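Transcriptional regulator (Streptococcus dysgalactiae, PDB 4YV9) probably controls transcription in quorum sensing by binding DNA through a helix-turn-helix region and SHP peptide pheromones through its C-terminal helical repeat domain. Local coordinates at residues K87-L93 and L113-E117; Y157-F161 and C191-S195; M167-F171 and V184-S188; I196-F201 and Y233-Q238. All coordinates share one frame; numbering follows the deposited sequence.

Interaction 1. Residues K87-L93 and L113-E117; sequences KNVAKLL and LSSIE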
loop_
_atom_site.group_PDB
_atom_site.type_symbol
_atom_site.label_atom_id
_atom_site.label_comp_id
_atom_site.label_asym_id
_atom_site.label_seq_id
_atom_site.Cartn_x
_atom_site.Cartn_y
_atom_site.Cartn_z
ATOM N N LYS B 87 24.300 2.409 12.369
ATOM C CA LYS B 87 25.211 3.557 12.459
ATOM C C LYS B 87 26.577 3.302 11.817
ATOM O O LYS B 87 27.563 3.951 12.173
ATOM C CB LYS B 87 25.415 3.977 13.924
ATOM C CG LYS B 87 24.141 4.364 14.651
ATOM C CD LYS B 87 23.385 5.428 13.884
ATOM C CE LYS B 87 22.037 5.703 14.511
ATOM N NZ LYS B 87 21.036 4.640 14.233
ATOM N N ASN B 88 26.641 2.369 10.870
ATOM C CA ASN B 88 27.924 2.034 10.261
ATOM C C ASN B 88 28.324 3.066 9.221
ATOM O O ASN B 88 27.871 3.023 8.074
ATOM C CB ASN B 88 27.883 0.639 9.643
ATOM C CG ASN B 88 29.262 0.115 9.283
ATOM O OD1 ASN B 88 30.029 0.768 8.579
ATOM N ND2 ASN B 88 29.591 -1.065 9.791
ATOM N N VAL B 89 29.164 4.006 9.635
ATOM C CA VAL B 89 29.644 5.040 8.731
ATOM C C VAL B 89 30.562 4.407 7.710
ATOM O O VAL B 89 30.582 4.794 6.542
ATOM C CB VAL B 89 30.392 6.160 9.488
ATOM C CG1 VAL B 89 31.287 6.966 8.551
ATOM C CG2 VAL B 89 29.403 7.056 10.196
ATOM N N ALA B 90 31.299 3.401 8.164
ATOM C CA ALA B 90 32.367 2.811 7.374
ATOM C C ALA B 90 31.893 2.279 6.021
ATOM O O ALA B 90 32.461 2.618 4.987
ATOM C CB ALA B 90 33.045 1.703 8.165
ATOM N N LYS B 91 30.868 1.446 5.998
ATOM C CA LYS B 91 30.550 0.814 4.724
ATOM C C LYS B 91 29.541 1.636 3.925
ATOM O O LYS B 91 29.351 1.393 2.734
ATOM C CB LYS B 91 30.081 -0.619 4.947
ATOM C CG LYS B 91 28.948 -0.728 5.920
ATOM C CD LYS B 91 28.472 -2.160 6.065
ATOM C CE LYS B 91 29.467 -3.059 6.757
ATOM N NZ LYS B 91 28.889 -4.427 6.865
ATOM N N LEU B 92 28.925 2.633 4.560
ATOM C CA LEU B 92 28.170 3.641 3.811
ATOM C C LEU B 92 29.156 4.459 2.997
ATOM O O LEU B 92 28.844 4.943 1.916
ATOM C CB LEU B 92 27.361 4.553 4.733
ATOM C CG LEU B 92 26.002 4.036 5.201
ATOM C CD1 LEU B 92 25.563 4.817 6.416
ATOM C CD2 LEU B 92 24.944 4.139 4.088
ATOM N N LEU B 93 30.362 4.598 3.534
ATOM C CA LEU B 93 31.426 5.330 2.863
ATOM C C LEU B 93 31.871 4.707 1.539
ATOM O O LEU B 93 32.085 5.419 0.567
ATOM C CB LEU B 93 32.628 5.476 3.800
ATOM C CG LEU B 93 32.450 6.615 4.802
ATOM C CD1 LEU B 93 33.633 6.740 5.782
ATOM C CD2 LEU B 93 32.233 7.900 4.036
ATOM N N LEU B 113 24.123 9.787 4.581
ATOM C CA LEU B 113 25.355 9.619 5.344
ATOM C C LEU B 113 25.668 10.827 6.223
ATOM O O LEU B 113 26.285 10.679 7.281
ATOM C CB LEU B 113 26.526 9.345 4.396
ATOM C CG LEU B 113 27.940 9.337 4.974
ATOM C CD1 LEU B 113 28.065 8.281 6.042
ATOM C CD2 LEU B 113 28.944 9.105 3.867
ATOM N N SER B 114 25.254 12.018 5.790
ATOM C CA SER B 114 25.495 13.237 6.567
ATOM C C SER B 114 24.755 13.222 7.903
ATOM O O SER B 114 25.116 13.957 8.824
ATOM C CB SER B 114 25.078 14.480 5.781
ATOM O OG SER B 114 23.672 14.521 5.635
ATOM N N SER B 115 23.715 12.393 8.003
ATOM C CA SER B 115 22.928 12.299 9.233
ATOM C C SER B 115 23.602 11.469 10.316
ATOM O O SER B 115 23.109 11.406 11.437
ATOM C CB SER B 115 21.538 11.722 8.948
ATOM O OG SER B 115 20.589 12.752 8.717
ATOM N N ILE B 116 24.720 10.830 9.985
ATOM C CA ILE B 116 25.484 10.083 10.977
ATOM C C ILE B 116 26.973 10.426 10.908
ATOM O O ILE B 116 27.769 9.988 11.746
ATOM C CB ILE B 116 25.315 8.566 10.801
ATOM C CG1 ILE B 116 26.010 8.099 9.529
ATOM C CG2 ILE B 116 23.836 8.174 10.778
ATOM C CD1 ILE B 116 25.897 6.622 9.323
ATOM N N GLU B 117 27.346 11.201 9.897
ATOM C CA GLU B 117 28.723 11.672 9.750
ATOM C C GLU B 117 28.710 12.959 8.929
ATOM O O GLU B 117 28.878 12.925 7.709
ATOM C CB GLU B 117 29.599 10.600 9.092
ATOM C CG GLU B 117 31.055 10.971 8.912
ATOM C CD GLU B 117 31.803 11.052 10.229
ATOM O OE1 GLU B 117 31.323 10.480 11.236
ATOM O OE2 GLU B 117 32.877 11.687 10.247
#
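Val89, Leu92 and Leu93 make an apolar contact with Leu113, Ile116 and Glu117, bringing the first turn of helix 89-98 against the place where helix 103-113 runs out into a loop. Ile116 carries much of it. Its CG1 sits between the backbone N and the carbonyl carbon (chi1 70°), which sends the CG1-CD1 arm in toward the helix, where CG1 lies 3.6 Å from Val89 CG2. The methyl at the tip, Ile116 CD1, presses on Leu92 CD1 at 3.4 Å, tighter than usual van der Waals contact, the two side chains crossing at about a right angle. Both helices lie in the C-terminal, TPR-related helical domain, with helix 72-85 also packing on Leu92 and Ile116. Deeper in, Leu113 splits its branches: CD1 rests 4.0 Å from Leu92 CB, while CD2 meets Leu93 CD2 at 3.5 Å. On the outer flank Glu117 lends its aliphatic stem, with CB 3.7 Å from Val89 CG2. Lys87 only brushes Ile116; its ammonium turns back to Tyr84, bonding the carbonyl and lying over the ring in a cation-pi contact. Just before the helix, Asn88 is the N-cap, its OD1 accepting from Lys91 N at 2.8 Å.

Interaction 2. Residues Y157-F161 and C191-S195; sequences YNTLF and CLIIS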
loop_
_atom_site.group_PDB
_atom_site.type_symbol
_atom_site.label_atom_id
_atom_site.label_comp_id
_atom_site.label_asym_id
_atom_site.label_seq_id
_atom_site.Cartn_x
_atom_site.Cartn_y
_atom_site.Cartn_z
ATOM N N TYR B 157 14.563 26.126 1.381
ATOM C CA TYR B 157 13.147 25.956 1.705
ATOM C C TYR B 157 12.214 26.274 0.536
ATOM O O TYR B 157 11.240 25.555 0.295
ATOM C CB TYR B 157 12.730 26.822 2.902
ATOM C CG TYR B 157 11.221 26.912 2.997
ATOM C CD1 TYR B 157 10.476 25.840 3.481
ATOM C CD2 TYR B 157 10.536 28.039 2.550
ATOM C CE1 TYR B 157 9.097 25.897 3.545
ATOM C CE2 TYR B 157 9.155 28.103 2.608
ATOM C CZ TYR B 157 8.441 27.027 3.105
ATOM O OH TYR B 157 7.069 27.080 3.166
ATOM N N ASN B 158 12.485 27.359 -0.180
ATOM C CA ASN B 158 11.572 27.748 -1.242
ATOM C C ASN B 158 11.583 26.775 -2.408
ATOM O O ASN B 158 10.553 26.572 -3.045
ATOM C CB ASN B 158 11.872 29.160 -1.736
ATOM C CG ASN B 158 10.880 30.177 -1.200
ATOM O OD1 ASN B 158 9.724 30.218 -1.632
ATOM N ND2 ASN B 158 11.322 30.995 -0.250
ATOM N N THR B 159 12.733 26.172 -2.690
ATOM C CA THR B 159 12.808 25.178 -3.749
ATOM C C THR B 159 12.119 23.907 -3.274
ATOM O O THR B 159 11.415 23.244 -4.041
ATOM C CB THR B 159 14.262 24.875 -4.159
ATOM O OG1 THR B 159 14.855 26.055 -4.711
ATOM C CG2 THR B 159 14.316 23.749 -5.195
ATOM N N LEU B 160 12.315 23.584 -2.000
ATOM C CA LEU B 160 11.663 22.428 -1.394
ATOM C C LEU B 160 10.150 22.570 -1.479
ATOM O O LEU B 160 9.449 21.630 -1.854
ATOM C CB LEU B 160 12.097 22.267 0.065
ATOM C CG LEU B 160 11.493 21.107 0.861
ATOM C CD1 LEU B 160 11.799 19.785 0.208
ATOM C CD2 LEU B 160 12.020 21.119 2.291
ATOM N N PHE B 161 9.648 23.756 -1.141
ATOM C CA PHE B 161 8.208 24.001 -1.200
ATOM C C PHE B 161 7.671 23.851 -2.622
ATOM O O PHE B 161 6.619 23.250 -2.837
ATOM C CB PHE B 161 7.866 25.387 -0.669
ATOM C CG PHE B 161 6.422 25.756 -0.849
ATOM C CD1 PHE B 161 5.436 25.131 -0.101
ATOM C CD2 PHE B 161 6.048 26.718 -1.773
ATOM C CE1 PHE B 161 4.102 25.459 -0.271
ATOM C CE2 PHE B 161 4.718 27.055 -1.943
ATOM C CZ PHE B 161 3.744 26.425 -1.193
ATOM N N CYS B 191 6.923 18.951 4.851
ATOM C CA CYS B 191 7.088 20.319 4.384
ATOM C C CYS B 191 6.266 21.282 5.233
ATOM O O CYS B 191 6.714 22.391 5.527
ATOM C CB CYS B 191 6.693 20.458 2.912
ATOM S SG CYS B 191 7.298 21.993 2.167
ATOM N N LEU B 192 5.064 20.855 5.612
ATOM C CA LEU B 192 4.189 21.666 6.453
ATOM C C LEU B 192 4.865 21.997 7.783
ATOM O O LEU B 192 4.766 23.114 8.281
ATOM C CB LEU B 192 2.859 20.944 6.695
ATOM C CG LEU B 192 1.907 21.571 7.721
ATOM C CD1 LEU B 192 1.594 23.034 7.385
ATOM C CD2 LEU B 192 0.621 20.771 7.856
ATOM N N ILE B 193 5.563 21.020 8.345
ATOM C CA ILE B 193 6.319 21.236 9.586
ATOM C C ILE B 193 7.342 22.373 9.443
ATOM O O ILE B 193 7.429 23.258 10.304
ATOM C CB ILE B 193 7.022 19.927 10.027
ATOM C CG1 ILE B 193 6.009 19.007 10.701
ATOM C CG2 ILE B 193 8.182 20.209 10.973
ATOM C CD1 ILE B 193 6.450 17.551 10.780
ATOM N N ILE B 194 8.089 22.360 8.342
ATOM C CA ILE B 194 9.094 23.384 8.070
ATOM C C ILE B 194 8.449 24.743 7.820
ATOM O O ILE B 194 8.941 25.777 8.276
ATOM C CB ILE B 194 9.961 22.992 6.858
ATOM C CG1 ILE B 194 10.639 21.648 7.114
ATOM C CG2 ILE B 194 10.996 24.060 6.567
ATOM C CD1 ILE B 194 11.506 21.170 5.973
ATOM N N SER B 195 7.332 24.730 7.104
ATOM C CA SER B 195 6.616 25.951 6.770
ATOM C C SER B 195 6.097 26.642 8.017
ATOM O O SER B 195 6.132 27.871 8.120
ATOM C CB SER B 195 5.454 25.643 5.824
ATOM O OG SER B 195 5.952 25.283 4.552
#
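Tyr157 and Leu160 face Cys191 and Ile194 across an antiparallel helical hairpin, helices 157-169 and 179-197, in the C-terminal domain, whose family belongs to the TPR clan. Their local axes come within 10.9 Å of each other, at 143° between their N-to-C directions.

The apolar contacts come first. Ile194 divides its two arms between two partners: CG2 lies 3.6 Å from Tyr157 CD1, and the longer arm reaches out with CD1 3.7 Å from Leu160 CD2. With CG1 beside the backbone N (chi1 -58°), the arms spread along the partner helix, one for each of its successive turns. One turn back along helix 179-197, Cys191 puts its sulfur between Leu160 and Phe161; SG stands at the edge of the Phe161 ring, near its plane, and 4.0 Å from Phe161 CA.

Tyr200 and His203 add aromatic partners. Tyr157 stacks on Tyr200, and Phe161 stacks on His203, whose helix, 201-215, also covers Ser195.

Polar contact is confined to the far end of Tyr157. Its hydroxyl oxygen is held from two residues. One is His203, hydrogen-bonded through ND1. The other is Ser195, whose OG approaches at the ring edge, in plane, and makes a short hydrogen bond of 2.5 Å with Tyr157 OH.

Interaction 3. Residues M167-F171 and V184-S188; sequences MVTSF and VTQLS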
loop_
_atom_site.group_PDB
_atom_site.type_symbol
_atom_site.label_atom_id
_atom_site.label_comp_id
_atom_site.label_asym_id
_atom_site.label_seq_id
_atom_site.Cartn_x
_atom_site.Cartn_y
_atom_site.Cartn_z
HETATM N N MSE B 167 5.259 17.601 -6.726
HETATM C CA MSE B 167 5.055 16.199 -6.369
HETATM C C MSE B 167 3.606 15.858 -6.026
HETATM O O MSE B 167 3.080 14.846 -6.497
HETATM C CB MSE B 167 5.946 15.820 -5.191
HETATM C CG MSE B 167 5.622 14.464 -4.591
HETATM SE SE MSE B 167 6.630 14.232 -2.912
HETATM C CE MSE B 167 5.730 15.604 -1.855
ATOM N N VAL B 168 2.960 16.701 -5.219
ATOM C CA VAL B 168 1.582 16.429 -4.813
ATOM C C VAL B 168 0.593 16.517 -5.977
ATOM O O VAL B 168 -0.472 15.901 -5.937
ATOM C CB VAL B 168 1.108 17.385 -3.695
ATOM C CG1 VAL B 168 1.819 17.090 -2.427
ATOM C CG2 VAL B 168 1.319 18.832 -4.088
ATOM N N THR B 169 0.946 17.265 -7.016
ATOM C CA THR B 169 0.043 17.424 -8.148
ATOM C C THR B 169 0.388 16.503 -9.325
ATOM O O THR B 169 -0.381 16.405 -10.291
ATOM C CB THR B 169 0.014 18.897 -8.635
ATOM O OG1 THR B 169 1.329 19.311 -9.023
ATOM C CG2 THR B 169 -0.483 19.817 -7.523
ATOM N N SER B 170 1.500 15.788 -9.221
ATOM C CA SER B 170 1.984 14.977 -10.330
ATOM C C SER B 170 2.426 13.565 -9.960
ATOM O O SER B 170 3.227 12.976 -10.673
ATOM C CB SER B 170 3.160 15.687 -11.005
ATOM O OG SER B 170 2.898 17.070 -11.162
ATOM N N PHE B 171 1.940 13.009 -8.859
ATOM C CA PHE B 171 2.351 11.649 -8.521
ATOM C C PHE B 171 1.290 10.692 -9.027
ATOM O O PHE B 171 0.136 11.077 -9.216
ATOM C CB PHE B 171 2.560 11.467 -7.016
ATOM C CG PHE B 171 1.282 11.394 -6.238
ATOM C CD1 PHE B 171 0.632 12.552 -5.838
ATOM C CD2 PHE B 171 0.719 10.165 -5.919
ATOM C CE1 PHE B 171 -0.563 12.483 -5.134
ATOM C CE2 PHE B 171 -0.456 10.094 -5.216
ATOM C CZ PHE B 171 -1.108 11.248 -4.824
ATOM N N VAL B 184 3.768 10.470 -0.518
ATOM C CA VAL B 184 3.527 11.883 -0.833
ATOM C C VAL B 184 2.855 12.617 0.342
ATOM O O VAL B 184 3.164 13.785 0.631
ATOM C CB VAL B 184 2.656 12.043 -2.098
ATOM C CG1 VAL B 184 2.173 13.484 -2.226
ATOM C CG2 VAL B 184 3.444 11.631 -3.343
ATOM N N THR B 185 1.951 11.925 1.029
ATOM C CA THR B 185 1.272 12.516 2.178
ATOM C C THR B 185 2.278 12.794 3.297
ATOM O O THR B 185 2.298 13.882 3.876
ATOM C CB THR B 185 0.133 11.606 2.678
ATOM O OG1 THR B 185 -0.784 11.359 1.594
ATOM C CG2 THR B 185 -0.605 12.270 3.823
ATOM N N GLN B 186 3.142 11.821 3.570
ATOM C CA GLN B 186 4.165 11.986 4.592
ATOM C C GLN B 186 5.112 13.145 4.279
ATOM O O GLN B 186 5.415 13.950 5.160
ATOM C CB GLN B 186 4.940 10.679 4.766
ATOM C CG GLN B 186 4.098 9.596 5.446
ATOM C CD GLN B 186 4.668 8.179 5.298
ATOM O OE1 GLN B 186 5.573 7.930 4.494
ATOM N NE2 GLN B 186 4.111 7.241 6.059
ATOM N N LEU B 187 5.562 13.254 3.032
ATOM C CA LEU B 187 6.480 14.336 2.670
ATOM C C LEU B 187 5.797 15.706 2.658
ATOM O O LEU B 187 6.449 16.729 2.879
ATOM C CB LEU B 187 7.117 14.066 1.306
ATOM C CG LEU B 187 8.131 12.919 1.228
ATOM C CD1 LEU B 187 8.931 13.059 -0.052
ATOM C CD2 LEU B 187 9.065 12.889 2.445
ATOM N N SER B 188 4.492 15.735 2.383
ATOM C CA SER B 188 3.750 16.992 2.427
ATOM C C SER B 188 3.673 17.479 3.866
ATOM O O SER B 188 3.869 18.666 4.139
ATOM C CB SER B 188 2.340 16.840 1.840
ATOM O OG SER B 188 2.394 16.458 0.476
#
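The loop end of the helical hairpin 157-169/179-197 closes around Val184, which Val168 meets with a methyl, Met167 with its unbranched chain and Phe171 with a ring face. Val184 CG1 is anti to the backbone N (chi1 168°) and meets Val168 CG1 at 3.6 Å, while CG2 is the branch that meets Met167 and lies over the Phe171 ring. The latter is a CH-pi contact, with Val184 CG2 4.0 Å from the Phe171 ring centroid and 27° off the normal. Met167, modelled as selenomethionine, slides past the same methyl in the opposite direction, with CG 3.8 Å from Val184 CG2. The Met167 chain is extended up to SE and then bends, laying CE 3.8 Å from Leu187 CB. Ser188 is the polar member of an otherwise apolar interface. Its OG turns back along its own helix to donate to Val184 O at 2.8 Å, and that carbonyl also takes Ser188 N from the opposite face of its plane. Ser188 OG lies 3.0 Å from Val168 CG1, a short approach. Ile145 of helix 142-151 covers Val184 and Leu187, and Leu187 also touches the bound peptide. Side chains interlock here beside the loop of a hairpin of two antiparallel helices, as in the TPR-like folds to which this C-terminal domain is related.

Interaction 4. Residues I196-F201 and Y233-Q238; sequences IDYSYF and YYKLKQ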
loop_
_atom_site.group_PDB
_atom_site.type_symbol
_atom_site.label_atom_id
_atom_site.label_comp_id
_atom_site.label_asym_id
_atom_site.label_seq_id
_atom_site.Cartn_x
_atom_site.Cartn_y
_atom_site.Cartn_z
ATOM N N ILE B 196 5.611 25.848 8.961
ATOM C CA ILE B 196 5.174 26.393 10.236
ATOM C C ILE B 196 6.371 26.962 11.005
ATOM O O ILE B 196 6.324 28.103 11.471
ATOM C CB ILE B 196 4.455 25.334 11.083
ATOM C CG1 ILE B 196 3.171 24.886 10.392
ATOM C CG2 ILE B 196 4.102 25.901 12.445
ATOM C CD1 ILE B 196 2.608 23.602 10.958
ATOM N N ASP B 197 7.442 26.173 11.108
ATOM C CA ASP B 197 8.669 26.585 11.800
ATOM C C ASP B 197 9.175 27.933 11.319
ATOM O O ASP B 197 9.550 28.783 12.112
ATOM C CB ASP B 197 9.782 25.550 11.610
ATOM C CG ASP B 197 9.592 24.310 12.464
ATOM O OD1 ASP B 197 8.870 24.391 13.483
ATOM O OD2 ASP B 197 10.174 23.255 12.117
ATOM N N TYR B 198 9.183 28.114 10.006
ATOM C CA TYR B 198 9.674 29.333 9.387
ATOM C C TYR B 198 8.581 30.397 9.275
ATOM O O TYR B 198 8.806 31.461 8.695
ATOM C CB TYR B 198 10.241 29.022 8.002
ATOM C CG TYR B 198 11.618 28.398 7.992
ATOM C CD1 TYR B 198 12.496 28.581 9.051
ATOM C CD2 TYR B 198 12.048 27.637 6.908
ATOM C CE1 TYR B 198 13.763 28.016 9.038
ATOM C CE2 TYR B 198 13.311 27.071 6.885
ATOM C CZ TYR B 198 14.163 27.260 7.953
ATOM O OH TYR B 198 15.423 26.702 7.938
ATOM N N SER B 199 7.404 30.100 9.822
ATOM C CA SER B 199 6.278 31.038 9.849
ATOM C C SER B 199 5.787 31.436 8.452
ATOM O O SER B 199 5.291 32.547 8.256
ATOM C CB SER B 199 6.648 32.299 10.647
ATOM O OG SER B 199 7.034 31.980 11.974
ATOM N N TYR B 200 5.929 30.530 7.488
ATOM C CA TYR B 200 5.338 30.711 6.167
ATOM C C TYR B 200 3.895 30.218 6.190
ATOM O O TYR B 200 3.612 29.102 5.749
ATOM C CB TYR B 200 6.131 29.954 5.094
ATOM C CG TYR B 200 7.461 30.581 4.750
ATOM C CD1 TYR B 200 7.556 31.585 3.793
ATOM C CD2 TYR B 200 8.625 30.165 5.375
ATOM C CE1 TYR B 200 8.775 32.160 3.475
ATOM C CE2 TYR B 200 9.849 30.732 5.063
ATOM C CZ TYR B 200 9.919 31.729 4.115
ATOM O OH TYR B 200 11.135 32.294 3.808
ATOM N N PHE B 201 2.981 31.041 6.691
ATOM C CA PHE B 201 1.612 30.577 6.914
ATOM C C PHE B 201 0.789 30.489 5.623
ATOM O O PHE B 201 -0.224 29.785 5.560
ATOM C CB PHE B 201 0.938 31.478 7.939
ATOM C CG PHE B 201 1.633 31.467 9.268
ATOM C CD1 PHE B 201 1.773 30.279 9.977
ATOM C CD2 PHE B 201 2.186 32.623 9.790
ATOM C CE1 PHE B 201 2.430 30.251 11.198
ATOM C CE2 PHE B 201 2.841 32.603 11.004
ATOM C CZ PHE B 201 2.963 31.415 11.711
ATOM N N TYR B 233 -0.253 22.470 15.928
ATOM C CA TYR B 233 0.928 23.317 16.094
ATOM C C TYR B 233 0.796 24.593 15.260
ATOM O O TYR B 233 1.119 25.693 15.723
ATOM C CB TYR B 233 2.182 22.522 15.713
ATOM C CG TYR B 233 3.492 23.282 15.715
ATOM C CD1 TYR B 233 3.849 24.109 16.774
ATOM C CD2 TYR B 233 4.393 23.134 14.664
ATOM C CE1 TYR B 233 5.060 24.787 16.773
ATOM C CE2 TYR B 233 5.602 23.800 14.656
ATOM C CZ TYR B 233 5.928 24.628 15.707
ATOM O OH TYR B 233 7.131 25.291 15.683
ATOM N N TYR B 234 0.300 24.440 14.038
ATOM C CA TYR B 234 -0.017 25.581 13.185
ATOM C C TYR B 234 -1.078 26.468 13.825
ATOM O O TYR B 234 -0.969 27.689 13.794
ATOM C CB TYR B 234 -0.486 25.096 11.813
ATOM C CG TYR B 234 -1.201 26.131 10.976
ATOM C CD1 TYR B 234 -0.490 27.051 10.222
ATOM C CD2 TYR B 234 -2.587 26.172 10.926
ATOM C CE1 TYR B 234 -1.131 27.979 9.448
ATOM C CE2 TYR B 234 -3.246 27.103 10.147
ATOM C CZ TYR B 234 -2.511 28.005 9.409
ATOM O OH TYR B 234 -3.151 28.941 8.633
ATOM N N LYS B 235 -2.102 25.841 14.402
ATOM C CA LYS B 235 -3.181 26.569 15.066
ATOM C C LYS B 235 -2.649 27.354 16.257
ATOM O O LYS B 235 -3.024 28.514 16.471
ATOM C CB LYS B 235 -4.282 25.614 15.532
ATOM C CG LYS B 235 -5.086 24.971 14.420
ATOM C CD LYS B 235 -6.197 24.113 15.001
ATOM C CE LYS B 235 -6.722 23.122 13.981
ATOM N NZ LYS B 235 -7.817 22.286 14.545
ATOM N N LEU B 236 -1.781 26.709 17.032
ATOM C CA LEU B 236 -1.175 27.350 18.190
ATOM C C LEU B 236 -0.398 28.591 17.776
ATOM O O LEU B 236 -0.583 29.661 18.351
ATOM C CB LEU B 236 -0.254 26.378 18.932
ATOM C CG LEU B 236 0.508 27.001 20.105
ATOM C CD1 LEU B 236 -0.452 27.697 21.057
ATOM C CD2 LEU B 236 1.317 25.949 20.842
ATOM N N LYS B 237 0.448 28.457 16.760
ATOM C CA LYS B 237 1.268 29.570 16.296
ATOM C C LYS B 237 0.434 30.733 15.774
ATOM O O LYS B 237 0.978 31.754 15.358
ATOM C CB LYS B 237 2.236 29.105 15.210
ATOM C CG LYS B 237 3.627 28.784 15.727
ATOM C CD LYS B 237 4.692 29.247 14.745
ATOM C CE LYS B 237 6.079 28.783 15.165
ATOM N NZ LYS B 237 7.126 29.239 14.209
ATOM N N GLN B 238 -0.886 30.576 15.802
ATOM C CA GLN B 238 -1.791 31.661 15.460
ATOM C C GLN B 238 -2.945 31.778 16.452
ATOM O O GLN B 238 -4.089 32.001 16.061
ATOM C CB GLN B 238 -2.326 31.475 14.045
ATOM C CG GLN B 238 -1.384 32.000 12.981
ATOM C CD GLN B 238 -1.514 31.241 11.688
ATOM O OE1 GLN B 238 -1.818 30.051 11.693
ATOM N NE2 GLN B 238 -1.292 31.923 10.569
#
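Ile196 sits in the tight half of this contact, wedged between Tyr233 and Tyr234 where the ends of helices 179-197 and 221-236 come together. Its CG2 methyl lies over one face of the Tyr233 ring, 3.4 Å from CE2. The other branch crosses to the next residue, with Ile196 CD1 3.5 Å from Tyr234 CB. Having CG1 anti to the carbonyl carbon (chi1 -64°) lets the two branches serve the two tyrosines separately. Phe201, the first residue of helix 201-215, brings that helix's start into the apolar layer: its CD1 lies 3.7 Å from Tyr234 CE1. The backbone of Ser199 covers one face of the Phe201 ring and the Gln238 side chain lies over the other, its amide orientation uncertain.

These helices lie in the C-terminal domain, of a TPR-clan family, and helix 179-197 terminates here in a Schellman motif, with Ser199 taking positive phi and its N bonding Ile196 O at 2.8 Å. Lys237 stretches across to the same carbonyl, its NZ donating to Ile196 O at 3.1 Å from the other face of the carbonyl plane. A positive charge at the C-terminal end of a helix would probably be favoured by the helix dipole.

A rim bond links the packed part to the looser side: Asp197 starts out directed away from helix 221-236, yet its carboxylate swings back so that OD1 accepts from the buried Tyr233 OH at 2.9 Å, nearly along the C-O axis. Toward solvent lie the end of Lys237 and exposed Ser199, which merely approaches it, with OG 3.5 Å from NZ.

Overall arrangement
Beyond the N-terminal helix-turn-helix region, interaction 1 comes first along the chain, closing a short loop over helices 89-98 and 103-113; it stands apart, its nearest atoms about 13 Å or more from each of the others. The remaining three share helix 179-197. Interaction 2 closes a wider loop, pairing the start of helix 157-169 with the later turns of helix 179-197. Within it, interaction 3 closes the shorter loop, pairing the same two helices near the loop between them. Interaction 4 follows in series and closes the loop that contains helix 201-215, bringing the end of helix 179-197 to the end of helix 221-236. It touches interaction 2 directly, Ser195 O probably accepting from Tyr200 N.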